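Local coordinates for PAC2 family protein (Mycobacterium tuberculosis, PDB 2WAM) that is of unknown function but belongs to the PAC2 family and represents a duplicated gene family in actinobacteria, at residues E105-Y109 and R110-P114. Numbering follows the deposited sequence.
Sequences ELLDY and RSRRP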
loop_
_atom_site.group_PDB
_atom_site.type_symbol
_atom_site.label_atom_id
_atom_site.label_comp_id
_atom_site.label_asym_id
_atom_site.label_seq_id
_atom_site.Cartn_x
_atom_site.Cartn_y
_atom_site.Cartn_z
ATOM N N GLU A 105 -0.502 -15.075 -4.379
ATOM C CA GLU A 105 0.545 -14.091 -4.646
ATOM C C GLU A 105 1.926 -14.722 -4.876
ATOM O O GLU A 105 2.856 -14.032 -5.299
ATOM C CB GLU A 105 0.647 -13.066 -3.498
ATOM C CG GLU A 105 -0.570 -12.165 -3.305
ATOM C CD GLU A 105 -0.729 -11.136 -4.416
ATOM O OE1 GLU A 105 -1.885 -10.858 -4.802
ATOM O OE2 GLU A 105 0.297 -10.606 -4.905
ATOM N N LEU A 106 2.059 -16.019 -4.607
ATOM C CA LEU A 106 3.377 -16.650 -4.552
ATOM C C LEU A 106 3.551 -17.768 -5.575
ATOM O O LEU A 106 4.610 -18.380 -5.665
ATOM C CB LEU A 106 3.638 -17.208 -3.145
ATOM C CG LEU A 106 3.579 -16.235 -1.969
ATOM C CD1 LEU A 106 3.581 -17.002 -0.669
ATOM C CD2 LEU A 106 4.736 -15.253 -2.011
ATOM N N LEU A 107 2.510 -18.031 -6.349
ATOM C CA LEU A 107 2.519 -19.185 -7.238
ATOM C C LEU A 107 2.546 -18.812 -8.723
ATOM O O LEU A 107 1.880 -17.867 -9.163
ATOM C CB LEU A 107 1.315 -20.069 -6.915
ATOM C CG LEU A 107 1.041 -21.240 -7.837
ATOM C CD1 LEU A 107 2.068 -22.336 -7.571
ATOM C CD2 LEU A 107 -0.386 -21.745 -7.646
ATOM N N ASP A 108 3.340 -19.542 -9.491
ATOM C CA ASP A 108 3.286 -19.442 -10.941
ATOM C C ASP A 108 2.262 -20.459 -11.451
ATOM O O ASP A 108 2.544 -21.654 -11.542
ATOM C CB ASP A 108 4.665 -19.719 -11.531
ATOM C CG ASP A 108 4.695 -19.652 -13.052
ATOM O OD1 ASP A 108 3.641 -19.768 -13.710
ATOM O OD2 ASP A 108 5.807 -19.506 -13.590
ATOM N N TYR A 109 1.070 -19.982 -11.785
ATOM C CA TYR A 109 -0.030 -20.874 -12.131
ATOM C C TYR A 109 0.170 -21.644 -13.430
ATOM O O TYR A 109 -0.306 -22.771 -13.571
ATOM C CB TYR A 109 -1.338 -20.101 -12.199
ATOM C CG TYR A 109 -1.946 -19.850 -10.848
ATOM C CD1 TYR A 109 -1.654 -18.690 -10.150
ATOM C CD2 TYR A 109 -2.821 -20.765 -10.274
ATOM C CE1 TYR A 109 -2.205 -18.438 -8.919
ATOM C CE2 TYR A 109 -3.389 -20.520 -9.045
ATOM C CZ TYR A 109 -3.078 -19.345 -8.371
ATOM O OH TYR A 109 -3.632 -19.059 -7.142
ATOM N N ARG A 110 0.863 -21.034 -14.381
ATOM C CA ARG A 110 1.101 -21.698 -15.646
ATOM C C ARG A 110 2.211 -22.759 -15.593
ATOM O O ARG A 110 2.283 -23.591 -16.491
ATOM C CB ARG A 110 1.309 -20.681 -16.770
ATOM C CG ARG A 110 -0.010 -20.099 -17.274
ATOM C CD ARG A 110 0.172 -18.943 -18.242
ATOM N NE ARG A 110 0.393 -19.380 -19.618
ATOM C CZ ARG A 110 1.592 -19.577 -20.164
ATOM N NH1 ARG A 110 2.690 -19.400 -19.445
ATOM N NH2 ARG A 110 1.694 -19.967 -21.428
ATOM N N SER A 111 3.056 -22.747 -14.557
ATOM C CA SER A 111 4.028 -23.837 -14.371
ATOM C C SER A 111 3.356 -24.961 -13.604
ATOM O O SER A 111 3.610 -26.129 -13.855
ATOM C CB SER A 111 5.284 -23.403 -13.605
ATOM O OG SER A 111 6.057 -22.462 -14.314
ATOM N N ARG A 112 2.496 -24.601 -12.662
ATOM C CA ARG A 112 1.750 -25.606 -11.908
ATOM C C ARG A 112 0.241 -25.387 -11.991
ATOM O O ARG A 112 -0.374 -24.889 -11.052
ATOM C CB ARG A 112 2.214 -25.639 -10.456
ATOM C CG ARG A 112 3.581 -26.260 -10.314
ATOM C CD ARG A 112 3.997 -26.392 -8.875
ATOM N NE ARG A 112 4.380 -25.115 -8.299
ATOM C CZ ARG A 112 4.864 -24.973 -7.073
ATOM N NH1 ARG A 112 5.022 -26.034 -6.298
ATOM N NH2 ARG A 112 5.190 -23.768 -6.635
ATOM N N ARG A 113 -0.345 -25.747 -13.127
ATOM C CA ARG A 113 -1.773 -25.566 -13.319
ATOM C C ARG A 113 -2.543 -26.448 -12.344
ATOM O O ARG A 113 -2.258 -27.633 -12.207
ATOM C CB ARG A 113 -2.180 -25.878 -14.762
ATOM C CG ARG A 113 -1.377 -25.120 -15.806
ATOM C CD ARG A 113 -1.868 -25.398 -17.238
ATOM N NE ARG A 113 -1.295 -24.457 -18.182
ATOM C CZ ARG A 113 -1.881 -23.323 -18.533
ATOM N NH1 ARG A 113 -3.062 -23.033 -18.024
ATOM N NH2 ARG A 113 -1.299 -22.479 -19.394
ATOM N N PRO A 114 -3.522 -25.864 -11.655
ATOM C CA PRO A 114 -4.387 -26.643 -10.777
ATOM C C PRO A 114 -5.143 -27.689 -11.570
ATOM O O PRO A 114 -5.710 -27.377 -12.619
ATOM C CB PRO A 114 -5.368 -25.595 -10.253
ATOM C CG PRO A 114 -4.624 -24.329 -10.333
ATOM C CD PRO A 114 -3.851 -24.435 -11.608
HETATM O O HOH W 1 4.534 -23.157 -10.006
#
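Asp108 holds the backbone N-H groups of Ser111 and Arg112 with its carbonyl, and that of Ser111 also with its carboxylate. Asp108 O accepts Arg112 N at 3.2 Å, a fairly straight bond (N-H...O 161°) lying in the carbonyl plane. Ser111 N is shared between two acceptors: it meets Asp108 O from well above the carbonyl plane, and it lies 3.2 Å from Asp108 OD1, approaching that oxygen from above the carboxylate plane. Asp108 OD1 also takes a weak, strongly bent bond from Arg110 N (3.1 Å). Asp108 OD2 receives a weak bond from Ser111 OG, also 3.1 Å long, which may help to set the carboxylate's rotation. With CG trans to the backbone N (chi1 179°), the acid folds forward over the backbone N-H groups of Arg110 and Ser111. A water adds a further bond to Asp108 O, donating to it across 2.9 Å while accepting from Arg112 NE at the edge of the guanidinium. Side chain and carbonyl of one residue thus hold a single helical turn, an Asx motif, between helix 103-106 and strand 115-119 of the two-stranded antiparallel hairpin. Arg112 bends at chi3 (-75°), and its NH2 passes Leu107 CD1 at 3.6 Å before pairing with Asp153 and the carbonyl of Glu151. Leu107 CD2 sits 3.5 Å above the centre of the Tyr109 ring in a CH-pi arrangement, while Pro114 CG meets that ring's edge at Tyr109 CD2, 4.0 Å away. Tyr109 OH hydrogen-bonds to the side chain of Asp104, in helix 103-106. At the boundary with a second subunit, Arg110 forms salt bridges with Asp153 and Glu151 of that subunit and Arg113 with the same Glu151.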